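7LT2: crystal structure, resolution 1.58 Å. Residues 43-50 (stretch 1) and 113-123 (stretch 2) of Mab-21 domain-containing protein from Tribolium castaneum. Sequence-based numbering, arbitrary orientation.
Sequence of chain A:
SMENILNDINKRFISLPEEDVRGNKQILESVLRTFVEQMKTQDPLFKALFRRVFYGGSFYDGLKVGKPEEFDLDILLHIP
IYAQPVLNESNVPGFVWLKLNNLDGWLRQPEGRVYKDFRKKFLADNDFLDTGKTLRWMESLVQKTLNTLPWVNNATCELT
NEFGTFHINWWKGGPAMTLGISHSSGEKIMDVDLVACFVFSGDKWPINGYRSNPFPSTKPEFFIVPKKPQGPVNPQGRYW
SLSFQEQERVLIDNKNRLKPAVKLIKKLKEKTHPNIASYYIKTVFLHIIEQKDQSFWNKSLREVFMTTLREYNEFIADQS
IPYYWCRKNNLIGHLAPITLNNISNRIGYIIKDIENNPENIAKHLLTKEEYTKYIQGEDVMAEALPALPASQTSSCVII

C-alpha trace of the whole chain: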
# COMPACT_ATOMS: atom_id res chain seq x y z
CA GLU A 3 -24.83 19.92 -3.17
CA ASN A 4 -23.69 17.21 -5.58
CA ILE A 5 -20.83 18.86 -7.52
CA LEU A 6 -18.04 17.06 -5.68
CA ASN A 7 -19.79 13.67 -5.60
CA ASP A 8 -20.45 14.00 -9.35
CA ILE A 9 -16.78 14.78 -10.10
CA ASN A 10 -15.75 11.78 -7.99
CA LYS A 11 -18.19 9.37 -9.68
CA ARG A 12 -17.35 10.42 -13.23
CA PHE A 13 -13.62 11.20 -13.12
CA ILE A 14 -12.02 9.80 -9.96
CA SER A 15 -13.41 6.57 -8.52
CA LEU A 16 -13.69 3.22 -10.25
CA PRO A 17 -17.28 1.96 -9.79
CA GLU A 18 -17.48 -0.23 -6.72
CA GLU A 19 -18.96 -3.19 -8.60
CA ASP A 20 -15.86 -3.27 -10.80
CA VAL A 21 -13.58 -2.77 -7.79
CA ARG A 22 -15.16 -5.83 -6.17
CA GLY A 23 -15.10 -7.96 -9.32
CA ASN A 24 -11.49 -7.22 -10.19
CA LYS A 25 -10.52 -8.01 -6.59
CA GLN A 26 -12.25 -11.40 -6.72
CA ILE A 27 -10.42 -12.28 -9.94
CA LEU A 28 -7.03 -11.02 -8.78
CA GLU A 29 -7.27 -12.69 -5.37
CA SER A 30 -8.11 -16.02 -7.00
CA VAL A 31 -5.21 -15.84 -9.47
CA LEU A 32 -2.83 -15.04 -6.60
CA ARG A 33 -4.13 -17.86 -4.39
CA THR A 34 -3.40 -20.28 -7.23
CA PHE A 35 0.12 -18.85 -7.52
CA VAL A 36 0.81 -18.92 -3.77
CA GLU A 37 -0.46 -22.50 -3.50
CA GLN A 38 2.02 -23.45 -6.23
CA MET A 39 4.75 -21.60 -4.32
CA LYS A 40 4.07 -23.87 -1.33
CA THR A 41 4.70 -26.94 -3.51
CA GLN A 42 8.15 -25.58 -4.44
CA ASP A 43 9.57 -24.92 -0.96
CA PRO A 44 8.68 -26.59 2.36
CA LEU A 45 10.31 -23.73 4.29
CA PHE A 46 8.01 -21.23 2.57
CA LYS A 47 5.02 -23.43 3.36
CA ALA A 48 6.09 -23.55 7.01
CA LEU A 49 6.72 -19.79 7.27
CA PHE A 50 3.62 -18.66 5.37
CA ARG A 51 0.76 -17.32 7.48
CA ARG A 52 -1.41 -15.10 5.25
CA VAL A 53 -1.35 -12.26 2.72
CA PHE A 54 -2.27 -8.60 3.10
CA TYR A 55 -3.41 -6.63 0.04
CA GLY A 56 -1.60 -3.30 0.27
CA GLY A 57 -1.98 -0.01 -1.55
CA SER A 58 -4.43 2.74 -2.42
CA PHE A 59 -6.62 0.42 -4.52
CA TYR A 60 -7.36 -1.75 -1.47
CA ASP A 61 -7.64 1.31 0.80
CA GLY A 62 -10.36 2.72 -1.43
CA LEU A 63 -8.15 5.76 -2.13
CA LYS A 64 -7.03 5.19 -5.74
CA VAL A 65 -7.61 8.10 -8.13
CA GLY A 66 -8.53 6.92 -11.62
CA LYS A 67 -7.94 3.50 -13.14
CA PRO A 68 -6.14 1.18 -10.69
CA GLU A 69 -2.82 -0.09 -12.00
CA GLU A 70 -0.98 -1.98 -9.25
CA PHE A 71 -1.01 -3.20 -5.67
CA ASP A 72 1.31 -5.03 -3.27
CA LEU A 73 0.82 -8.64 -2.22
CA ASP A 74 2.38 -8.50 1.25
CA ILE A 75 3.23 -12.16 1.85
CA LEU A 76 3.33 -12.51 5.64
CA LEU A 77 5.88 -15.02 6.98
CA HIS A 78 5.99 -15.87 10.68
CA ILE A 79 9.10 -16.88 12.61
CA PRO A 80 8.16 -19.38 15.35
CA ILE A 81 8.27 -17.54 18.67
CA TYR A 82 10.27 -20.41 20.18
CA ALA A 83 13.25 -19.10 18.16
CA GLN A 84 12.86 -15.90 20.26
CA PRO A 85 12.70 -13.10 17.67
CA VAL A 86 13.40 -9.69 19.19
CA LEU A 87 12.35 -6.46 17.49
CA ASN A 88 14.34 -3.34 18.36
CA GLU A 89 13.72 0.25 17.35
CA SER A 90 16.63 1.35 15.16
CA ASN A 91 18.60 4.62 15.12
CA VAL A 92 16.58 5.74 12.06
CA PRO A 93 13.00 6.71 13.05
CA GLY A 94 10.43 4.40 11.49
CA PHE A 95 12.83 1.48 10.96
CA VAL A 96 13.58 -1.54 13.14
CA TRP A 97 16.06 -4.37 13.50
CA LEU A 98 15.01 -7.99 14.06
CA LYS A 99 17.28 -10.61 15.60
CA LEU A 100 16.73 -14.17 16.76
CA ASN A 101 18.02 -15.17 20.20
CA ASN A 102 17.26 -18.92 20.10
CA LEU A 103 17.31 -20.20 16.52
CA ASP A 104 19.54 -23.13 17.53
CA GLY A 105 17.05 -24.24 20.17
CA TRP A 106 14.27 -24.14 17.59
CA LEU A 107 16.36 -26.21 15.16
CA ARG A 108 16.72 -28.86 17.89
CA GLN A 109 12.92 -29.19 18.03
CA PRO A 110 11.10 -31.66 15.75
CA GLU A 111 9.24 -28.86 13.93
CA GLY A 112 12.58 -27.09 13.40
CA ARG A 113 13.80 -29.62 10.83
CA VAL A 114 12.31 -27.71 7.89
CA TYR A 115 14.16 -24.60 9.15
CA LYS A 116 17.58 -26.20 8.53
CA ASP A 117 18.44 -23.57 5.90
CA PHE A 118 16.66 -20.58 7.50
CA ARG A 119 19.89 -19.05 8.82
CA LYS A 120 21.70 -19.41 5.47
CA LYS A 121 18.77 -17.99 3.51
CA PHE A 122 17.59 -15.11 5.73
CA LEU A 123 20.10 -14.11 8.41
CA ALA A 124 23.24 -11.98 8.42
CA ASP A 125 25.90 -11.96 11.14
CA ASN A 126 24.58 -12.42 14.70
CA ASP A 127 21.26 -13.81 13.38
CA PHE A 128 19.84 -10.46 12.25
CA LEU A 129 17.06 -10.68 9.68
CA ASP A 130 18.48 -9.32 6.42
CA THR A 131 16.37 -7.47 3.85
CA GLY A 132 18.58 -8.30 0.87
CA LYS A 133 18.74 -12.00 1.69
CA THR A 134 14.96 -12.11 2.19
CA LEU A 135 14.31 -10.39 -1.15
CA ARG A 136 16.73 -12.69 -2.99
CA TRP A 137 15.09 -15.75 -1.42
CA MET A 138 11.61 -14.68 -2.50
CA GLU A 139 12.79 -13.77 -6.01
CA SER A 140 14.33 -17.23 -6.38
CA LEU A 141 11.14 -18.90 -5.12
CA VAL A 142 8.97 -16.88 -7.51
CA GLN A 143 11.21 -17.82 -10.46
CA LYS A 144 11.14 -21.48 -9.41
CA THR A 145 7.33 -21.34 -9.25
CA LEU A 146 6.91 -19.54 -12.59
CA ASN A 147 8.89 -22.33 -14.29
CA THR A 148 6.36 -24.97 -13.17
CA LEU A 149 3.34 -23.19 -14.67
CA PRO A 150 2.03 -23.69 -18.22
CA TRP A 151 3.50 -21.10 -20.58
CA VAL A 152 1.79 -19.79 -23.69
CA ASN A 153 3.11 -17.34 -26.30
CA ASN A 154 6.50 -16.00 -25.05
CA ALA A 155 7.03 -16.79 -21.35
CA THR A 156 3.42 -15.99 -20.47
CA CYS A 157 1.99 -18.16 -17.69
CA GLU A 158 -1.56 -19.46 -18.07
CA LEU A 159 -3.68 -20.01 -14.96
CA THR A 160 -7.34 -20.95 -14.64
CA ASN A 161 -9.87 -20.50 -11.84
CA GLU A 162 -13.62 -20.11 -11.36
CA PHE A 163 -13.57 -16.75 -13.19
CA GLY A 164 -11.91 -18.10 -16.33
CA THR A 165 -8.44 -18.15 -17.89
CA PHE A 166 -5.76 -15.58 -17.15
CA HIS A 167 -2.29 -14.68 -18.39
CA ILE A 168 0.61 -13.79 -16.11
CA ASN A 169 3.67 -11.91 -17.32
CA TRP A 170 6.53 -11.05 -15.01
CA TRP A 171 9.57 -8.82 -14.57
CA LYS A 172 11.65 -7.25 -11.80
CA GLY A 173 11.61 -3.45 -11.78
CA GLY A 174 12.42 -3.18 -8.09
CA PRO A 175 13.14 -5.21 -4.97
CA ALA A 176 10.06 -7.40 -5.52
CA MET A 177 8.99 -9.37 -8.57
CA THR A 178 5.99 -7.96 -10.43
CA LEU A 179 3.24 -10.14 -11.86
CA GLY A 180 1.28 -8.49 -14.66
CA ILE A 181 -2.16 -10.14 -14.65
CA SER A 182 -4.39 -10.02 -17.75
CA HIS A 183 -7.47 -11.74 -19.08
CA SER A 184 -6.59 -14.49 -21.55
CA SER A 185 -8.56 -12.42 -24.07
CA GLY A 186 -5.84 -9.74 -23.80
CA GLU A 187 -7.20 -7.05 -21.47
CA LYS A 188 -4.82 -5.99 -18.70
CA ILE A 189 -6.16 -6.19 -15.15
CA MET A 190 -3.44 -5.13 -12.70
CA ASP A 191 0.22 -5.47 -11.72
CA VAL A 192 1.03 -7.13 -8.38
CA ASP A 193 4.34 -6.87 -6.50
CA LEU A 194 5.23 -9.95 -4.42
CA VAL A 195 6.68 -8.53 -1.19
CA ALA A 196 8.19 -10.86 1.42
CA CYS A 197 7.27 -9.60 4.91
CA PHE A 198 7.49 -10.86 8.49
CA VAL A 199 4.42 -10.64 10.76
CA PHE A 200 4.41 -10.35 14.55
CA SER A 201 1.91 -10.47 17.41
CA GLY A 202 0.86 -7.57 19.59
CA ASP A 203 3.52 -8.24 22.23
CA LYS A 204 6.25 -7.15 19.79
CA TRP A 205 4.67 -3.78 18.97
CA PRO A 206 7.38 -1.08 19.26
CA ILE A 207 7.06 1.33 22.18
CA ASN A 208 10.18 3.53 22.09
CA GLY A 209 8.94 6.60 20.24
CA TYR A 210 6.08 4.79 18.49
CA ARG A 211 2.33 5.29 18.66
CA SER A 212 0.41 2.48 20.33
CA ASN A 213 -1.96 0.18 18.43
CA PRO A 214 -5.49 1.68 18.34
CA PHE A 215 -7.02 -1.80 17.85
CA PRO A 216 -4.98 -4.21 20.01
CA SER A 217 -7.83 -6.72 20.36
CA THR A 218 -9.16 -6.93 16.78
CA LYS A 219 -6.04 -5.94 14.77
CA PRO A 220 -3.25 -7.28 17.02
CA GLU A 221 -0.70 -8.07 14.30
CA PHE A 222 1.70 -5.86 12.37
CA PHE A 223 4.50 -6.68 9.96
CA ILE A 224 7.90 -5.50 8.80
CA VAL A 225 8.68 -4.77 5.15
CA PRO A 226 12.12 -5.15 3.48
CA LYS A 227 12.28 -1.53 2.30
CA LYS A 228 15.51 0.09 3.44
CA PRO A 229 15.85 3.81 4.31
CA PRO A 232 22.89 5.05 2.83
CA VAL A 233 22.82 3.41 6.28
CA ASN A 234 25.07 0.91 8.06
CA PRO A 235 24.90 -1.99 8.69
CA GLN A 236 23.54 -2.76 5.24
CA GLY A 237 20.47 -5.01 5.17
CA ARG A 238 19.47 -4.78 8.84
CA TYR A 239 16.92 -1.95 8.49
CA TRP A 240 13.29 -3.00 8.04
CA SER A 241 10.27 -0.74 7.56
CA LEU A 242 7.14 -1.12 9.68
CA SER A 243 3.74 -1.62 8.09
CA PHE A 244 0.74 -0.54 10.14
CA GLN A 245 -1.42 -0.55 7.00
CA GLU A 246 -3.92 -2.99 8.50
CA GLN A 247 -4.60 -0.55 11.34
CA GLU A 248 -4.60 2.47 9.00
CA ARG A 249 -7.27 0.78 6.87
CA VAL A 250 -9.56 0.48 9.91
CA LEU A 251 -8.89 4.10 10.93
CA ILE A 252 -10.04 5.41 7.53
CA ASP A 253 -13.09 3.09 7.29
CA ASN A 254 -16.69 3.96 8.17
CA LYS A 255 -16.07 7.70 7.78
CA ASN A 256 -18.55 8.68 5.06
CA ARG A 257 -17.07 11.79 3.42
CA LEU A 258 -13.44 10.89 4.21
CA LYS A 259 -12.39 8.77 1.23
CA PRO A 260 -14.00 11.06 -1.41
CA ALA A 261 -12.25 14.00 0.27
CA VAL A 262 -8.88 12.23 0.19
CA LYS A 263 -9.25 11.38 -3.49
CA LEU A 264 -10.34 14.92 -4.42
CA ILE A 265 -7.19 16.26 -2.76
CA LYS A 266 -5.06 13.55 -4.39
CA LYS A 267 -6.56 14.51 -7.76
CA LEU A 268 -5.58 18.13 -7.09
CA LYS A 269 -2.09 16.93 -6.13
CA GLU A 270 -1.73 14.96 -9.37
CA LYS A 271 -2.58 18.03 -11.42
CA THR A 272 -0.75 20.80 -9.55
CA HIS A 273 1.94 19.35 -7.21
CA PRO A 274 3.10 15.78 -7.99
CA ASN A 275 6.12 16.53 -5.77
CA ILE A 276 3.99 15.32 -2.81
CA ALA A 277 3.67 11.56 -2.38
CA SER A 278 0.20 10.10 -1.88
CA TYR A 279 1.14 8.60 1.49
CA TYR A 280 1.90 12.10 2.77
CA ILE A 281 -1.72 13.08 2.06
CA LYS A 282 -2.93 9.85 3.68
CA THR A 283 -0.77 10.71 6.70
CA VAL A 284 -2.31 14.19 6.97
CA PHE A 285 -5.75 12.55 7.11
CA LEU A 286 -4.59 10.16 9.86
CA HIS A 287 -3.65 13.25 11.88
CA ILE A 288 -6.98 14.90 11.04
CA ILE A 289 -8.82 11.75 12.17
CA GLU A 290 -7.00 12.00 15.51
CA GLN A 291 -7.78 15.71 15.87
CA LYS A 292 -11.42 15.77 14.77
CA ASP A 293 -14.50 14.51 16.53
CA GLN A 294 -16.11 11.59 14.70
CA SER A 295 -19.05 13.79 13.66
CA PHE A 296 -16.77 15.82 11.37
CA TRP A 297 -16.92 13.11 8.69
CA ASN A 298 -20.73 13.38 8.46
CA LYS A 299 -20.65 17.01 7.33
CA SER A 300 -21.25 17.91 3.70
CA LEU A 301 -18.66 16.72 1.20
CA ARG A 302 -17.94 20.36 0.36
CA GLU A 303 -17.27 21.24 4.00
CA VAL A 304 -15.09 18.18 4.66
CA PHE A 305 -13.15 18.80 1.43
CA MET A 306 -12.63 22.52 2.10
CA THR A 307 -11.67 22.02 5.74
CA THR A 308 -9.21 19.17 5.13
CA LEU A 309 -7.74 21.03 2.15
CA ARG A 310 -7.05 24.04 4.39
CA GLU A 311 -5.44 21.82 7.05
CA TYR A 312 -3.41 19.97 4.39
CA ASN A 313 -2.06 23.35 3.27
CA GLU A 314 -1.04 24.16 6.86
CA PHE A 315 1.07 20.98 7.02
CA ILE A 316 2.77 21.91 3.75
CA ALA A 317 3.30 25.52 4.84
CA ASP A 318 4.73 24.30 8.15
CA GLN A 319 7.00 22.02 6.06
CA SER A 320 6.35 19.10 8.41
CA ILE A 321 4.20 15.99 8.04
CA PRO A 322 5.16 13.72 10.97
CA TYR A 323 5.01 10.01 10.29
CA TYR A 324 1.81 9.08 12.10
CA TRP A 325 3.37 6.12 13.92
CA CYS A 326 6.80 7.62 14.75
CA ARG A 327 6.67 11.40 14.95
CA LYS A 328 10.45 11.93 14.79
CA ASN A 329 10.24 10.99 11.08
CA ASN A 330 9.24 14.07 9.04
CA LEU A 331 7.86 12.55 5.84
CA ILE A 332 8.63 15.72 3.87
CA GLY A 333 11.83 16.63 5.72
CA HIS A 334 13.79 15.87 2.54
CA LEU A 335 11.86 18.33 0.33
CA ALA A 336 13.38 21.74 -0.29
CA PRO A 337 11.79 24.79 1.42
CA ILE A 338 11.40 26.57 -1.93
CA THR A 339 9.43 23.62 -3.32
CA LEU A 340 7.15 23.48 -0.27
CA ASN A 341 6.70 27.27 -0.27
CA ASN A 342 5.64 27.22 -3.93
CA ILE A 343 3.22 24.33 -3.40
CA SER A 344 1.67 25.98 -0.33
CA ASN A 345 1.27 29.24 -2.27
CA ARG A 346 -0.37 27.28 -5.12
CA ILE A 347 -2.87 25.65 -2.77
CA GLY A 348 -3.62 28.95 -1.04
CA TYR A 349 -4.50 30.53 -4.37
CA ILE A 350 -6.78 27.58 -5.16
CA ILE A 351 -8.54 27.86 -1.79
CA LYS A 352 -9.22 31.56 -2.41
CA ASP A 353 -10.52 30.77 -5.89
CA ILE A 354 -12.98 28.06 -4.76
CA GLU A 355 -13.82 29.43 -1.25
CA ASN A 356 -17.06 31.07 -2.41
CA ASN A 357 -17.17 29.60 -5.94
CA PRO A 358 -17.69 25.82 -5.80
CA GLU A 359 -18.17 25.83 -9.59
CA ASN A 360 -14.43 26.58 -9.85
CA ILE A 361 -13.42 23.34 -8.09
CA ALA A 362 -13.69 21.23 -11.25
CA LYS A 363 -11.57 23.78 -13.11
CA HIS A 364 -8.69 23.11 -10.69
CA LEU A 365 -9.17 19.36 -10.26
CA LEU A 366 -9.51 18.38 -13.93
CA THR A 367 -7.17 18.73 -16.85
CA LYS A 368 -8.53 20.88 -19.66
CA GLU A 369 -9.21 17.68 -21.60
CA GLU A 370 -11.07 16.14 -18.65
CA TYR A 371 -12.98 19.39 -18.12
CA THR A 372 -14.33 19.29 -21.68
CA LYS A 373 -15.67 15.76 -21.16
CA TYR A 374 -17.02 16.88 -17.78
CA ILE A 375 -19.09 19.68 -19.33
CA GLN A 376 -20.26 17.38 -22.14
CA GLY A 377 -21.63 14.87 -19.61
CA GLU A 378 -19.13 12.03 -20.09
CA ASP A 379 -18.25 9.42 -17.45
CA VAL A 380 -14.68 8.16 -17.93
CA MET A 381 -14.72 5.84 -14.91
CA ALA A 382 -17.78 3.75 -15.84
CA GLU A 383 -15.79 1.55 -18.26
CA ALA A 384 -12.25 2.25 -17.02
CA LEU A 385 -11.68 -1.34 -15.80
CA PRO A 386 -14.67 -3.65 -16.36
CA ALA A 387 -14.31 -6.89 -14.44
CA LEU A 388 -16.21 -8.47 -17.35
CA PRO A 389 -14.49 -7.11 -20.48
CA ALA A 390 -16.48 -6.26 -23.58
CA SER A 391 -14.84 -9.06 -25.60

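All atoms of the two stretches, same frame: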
# COMPACT_ATOMS: atom_id res chain seq x y z
N ASP A 43 8.66 -25.17 -2.07
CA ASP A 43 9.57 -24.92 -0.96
C ASP A 43 8.90 -25.21 0.38
O ASP A 43 8.05 -24.43 0.83
CB ASP A 43 10.06 -23.47 -0.99
CG ASP A 43 11.25 -23.25 -0.08
OD1 ASP A 43 12.36 -23.71 -0.44
OD2 ASP A 43 11.08 -22.64 0.99
N PRO A 44 9.27 -26.30 1.04
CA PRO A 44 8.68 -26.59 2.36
C PRO A 44 8.92 -25.50 3.39
O PRO A 44 8.07 -25.29 4.26
CB PRO A 44 9.36 -27.91 2.76
CG PRO A 44 9.75 -28.54 1.46
CD PRO A 44 10.13 -27.39 0.56
N LEU A 45 10.06 -24.81 3.33
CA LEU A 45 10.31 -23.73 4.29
C LEU A 45 9.34 -22.58 4.07
O LEU A 45 8.85 -21.99 5.04
CB LEU A 45 11.76 -23.25 4.18
CG LEU A 45 12.17 -22.11 5.13
CD1 LEU A 45 11.81 -22.40 6.58
CD2 LEU A 45 13.67 -21.84 4.99
N PHE A 46 9.03 -22.24 2.81
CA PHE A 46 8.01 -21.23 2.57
C PHE A 46 6.66 -21.68 3.10
O PHE A 46 5.93 -20.89 3.71
CB PHE A 46 7.88 -20.88 1.09
CG PHE A 46 6.68 -20.03 0.77
CD1 PHE A 46 6.61 -18.72 1.23
CD2 PHE A 46 5.60 -20.54 0.07
CE1 PHE A 46 5.49 -17.93 0.96
CE2 PHE A 46 4.48 -19.75 -0.20
CZ PHE A 46 4.43 -18.45 0.24
N LYS A 47 6.30 -22.95 2.87
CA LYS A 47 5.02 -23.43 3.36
C LYS A 47 4.95 -23.33 4.88
O LYS A 47 3.92 -22.95 5.44
CB LYS A 47 4.77 -24.86 2.90
CG LYS A 47 3.37 -25.37 3.20
CD LYS A 47 3.16 -26.76 2.65
CE LYS A 47 1.73 -27.23 2.86
NZ LYS A 47 1.48 -28.46 2.09
N ALA A 48 6.06 -23.63 5.56
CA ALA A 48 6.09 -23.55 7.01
C ALA A 48 6.01 -22.10 7.50
O ALA A 48 5.31 -21.82 8.48
CB ALA A 48 7.35 -24.22 7.55
N LEU A 49 6.71 -21.18 6.83
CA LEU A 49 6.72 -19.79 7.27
C LEU A 49 5.41 -19.07 6.96
O LEU A 49 5.01 -18.17 7.70
CB LEU A 49 7.87 -19.04 6.61
CG LEU A 49 9.25 -19.27 7.20
CD1 LEU A 49 10.31 -18.82 6.21
CD2 LEU A 49 9.36 -18.50 8.50
N PHE A 50 4.76 -19.44 5.86
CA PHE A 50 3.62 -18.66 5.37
C PHE A 50 2.47 -18.66 6.37
O PHE A 50 2.07 -19.72 6.88
CB PHE A 50 3.15 -19.20 4.03
CG PHE A 50 1.95 -18.48 3.49
CD1 PHE A 50 2.08 -17.25 2.87
CD2 PHE A 50 0.68 -19.03 3.60
CE1 PHE A 50 0.98 -16.58 2.37
CE2 PHE A 50 -0.43 -18.37 3.10
CZ PHE A 50 -0.28 -17.15 2.49
N ARG A 113 13.08 -28.94 11.90
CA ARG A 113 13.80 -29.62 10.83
C ARG A 113 13.69 -28.86 9.51
O ARG A 113 14.69 -28.67 8.80
CB ARG A 113 13.25 -31.04 10.68
CG ARG A 113 14.06 -31.95 9.77
CD ARG A 113 14.40 -33.26 10.49
NE ARG A 113 14.78 -34.32 9.56
CZ ARG A 113 15.21 -35.52 9.93
NH1 ARG A 113 15.37 -35.85 11.20
NH2 ARG A 113 15.49 -36.43 8.99
N VAL A 114 12.49 -28.42 9.15
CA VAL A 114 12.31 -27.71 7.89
C VAL A 114 12.98 -26.34 7.89
O VAL A 114 13.12 -25.72 6.83
CB VAL A 114 10.81 -27.61 7.55
CG1 VAL A 114 10.12 -26.56 8.41
CG2 VAL A 114 10.60 -27.34 6.06
N TYR A 115 13.43 -25.86 9.05
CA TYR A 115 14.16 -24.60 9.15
C TYR A 115 15.67 -24.78 9.05
O TYR A 115 16.41 -23.85 9.41
CB TYR A 115 13.79 -23.88 10.45
CG TYR A 115 12.40 -23.31 10.44
CD1 TYR A 115 11.29 -24.13 10.62
CD2 TYR A 115 12.19 -21.94 10.27
CE1 TYR A 115 10.00 -23.60 10.61
CE2 TYR A 115 10.91 -21.41 10.27
CZ TYR A 115 9.82 -22.25 10.44
OH TYR A 115 8.54 -21.73 10.44
N LYS A 116 16.14 -25.93 8.56
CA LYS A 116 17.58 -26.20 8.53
C LYS A 116 18.34 -25.11 7.78
O LYS A 116 19.45 -24.74 8.17
CB LYS A 116 17.86 -27.55 7.88
CG LYS A 116 19.36 -27.89 7.87
CD LYS A 116 19.65 -29.23 7.21
CE LYS A 116 21.13 -29.58 7.35
NZ LYS A 116 21.55 -29.52 8.78
N ASP A 117 17.76 -24.57 6.71
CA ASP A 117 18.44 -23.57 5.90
C ASP A 117 17.97 -22.15 6.18
O ASP A 117 18.33 -21.24 5.43
CB ASP A 117 18.29 -23.89 4.41
CG ASP A 117 19.06 -25.14 3.98
OD1 ASP A 117 20.03 -25.52 4.67
OD2 ASP A 117 18.69 -25.74 2.95
N PHE A 118 17.18 -21.93 7.24
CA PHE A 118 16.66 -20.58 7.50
C PHE A 118 17.79 -19.59 7.73
O PHE A 118 17.78 -18.48 7.17
CB PHE A 118 15.71 -20.59 8.71
CG PHE A 118 15.08 -19.25 8.99
CD1 PHE A 118 13.91 -18.88 8.34
CD2 PHE A 118 15.66 -18.36 9.88
CE1 PHE A 118 13.33 -17.64 8.58
CE2 PHE A 118 15.08 -17.12 10.12
CZ PHE A 118 13.91 -16.76 9.47
N ARG A 119 18.78 -19.95 8.55
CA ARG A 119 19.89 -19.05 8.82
C ARG A 119 20.63 -18.68 7.53
O ARG A 119 20.86 -17.49 7.26
CB ARG A 119 20.85 -19.69 9.83
CG ARG A 119 22.04 -18.82 10.18
CD ARG A 119 22.89 -19.44 11.29
NE ARG A 119 22.35 -19.19 12.62
CZ ARG A 119 22.10 -20.13 13.52
NH1 ARG A 119 22.33 -21.41 13.28
NH2 ARG A 119 21.63 -19.77 14.72
N LYS A 120 20.99 -19.68 6.72
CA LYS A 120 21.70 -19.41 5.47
C LYS A 120 20.90 -18.48 4.57
O LYS A 120 21.47 -17.61 3.90
CB LYS A 120 21.97 -20.71 4.70
CG LYS A 120 22.94 -21.68 5.30
CD LYS A 120 23.15 -22.80 4.30
CE LYS A 120 23.27 -24.14 4.97
NZ LYS A 120 22.04 -24.44 5.74
N LYS A 121 19.58 -18.68 4.51
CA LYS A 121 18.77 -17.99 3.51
C LYS A 121 18.34 -16.60 3.94
O LYS A 121 18.12 -15.74 3.08
CB LYS A 121 17.52 -18.81 3.18
CG LYS A 121 17.78 -20.16 2.53
CD LYS A 121 18.53 -20.03 1.23
CE LYS A 121 18.71 -21.38 0.56
NZ LYS A 121 17.41 -22.05 0.30
N PHE A 122 18.21 -16.34 5.25
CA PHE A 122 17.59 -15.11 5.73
C PHE A 122 18.45 -14.24 6.63
O PHE A 122 18.15 -13.04 6.74
CB PHE A 122 16.30 -15.42 6.50
CG PHE A 122 15.18 -15.96 5.66
CD1 PHE A 122 15.03 -17.32 5.46
CD2 PHE A 122 14.25 -15.10 5.10
CE1 PHE A 122 13.98 -17.82 4.71
CE2 PHE A 122 13.20 -15.59 4.34
CZ PHE A 122 13.07 -16.96 4.15
N LEU A 123 19.46 -14.79 7.30
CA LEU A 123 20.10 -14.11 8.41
C LEU A 123 21.52 -13.67 8.07
O LEU A 123 22.26 -14.39 7.41
CB LEU A 123 20.13 -15.00 9.65
CG LEU A 123 18.76 -15.46 10.12
CD1 LEU A 123 18.88 -16.31 11.39
CD2 LEU A 123 17.85 -14.25 10.35
O HOH W 1 14.22 -22.37 1.13

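No direct hydrogen bond joins these two stretches; the one polar link between them runs through a water. Water 1 donates to Asp43 OD1 at 2.8 Å and accepts a weak bond from Lys121 NZ at 3.3 Å. The direct contacts are mostly apolar packing. The two stretches together bury 415 Å².

Leu45 is the centre of it, with 100 Å² covered by stretch 2. Its CA-to-CB bond points sideways, but the t rotamer at chi1 brings the end of the side chain nearer. Leu45 CD1 lies over one face of the Tyr115 ring, 4.0 Å from the centroid and 19° off the normal, a CH-pi contact. Leu45 CD1 is also 3.6 Å from Val114 O. Leu45 CD2 reaches the edge of the Phe122 ring, 4.0 Å from Phe122 CE1. Leu45 CD2 is 4.1 Å from Phe118 CA.

Leu49 lies one helical turn later and meets the same three aromatic residues. Leu49 CD2 is 3.7 Å from Tyr115 CE2. Leu49 CD1 sits at the edge of the Phe118 ring, 4.0 Å from Phe118 CE1, and is 3.9 Å from Phe122 CZ.

The CA-to-CB bond of Val114 points toward stretch 1, and both methyls are used. Val114 CG2 is 3.6 Å from Pro44 CB, and Val114 CG1 is 3.7 Å from Ala48 CB. Pro44 and Ala48 are four residues apart in the helix, so Val114 spans one turn. The small Ala48 also packs against Tyr115, with Ala48 CB 4.1 Å from Tyr115 CE1.

The two helices cross at 90°, and their axes come no closer than 12.5 Å. Leu45 and Leu49 reach Phe118 and Phe122 across this separation.

Within stretch 1, Asp43 caps its helix: Asp43 OD2 accepts from Phe46 N at 2.8 Å. Asp117 also stands at an N-cap but makes no capping bond. Asp117 OD1 forms a salt bridge with Lys120 NZ at 2.5 Å.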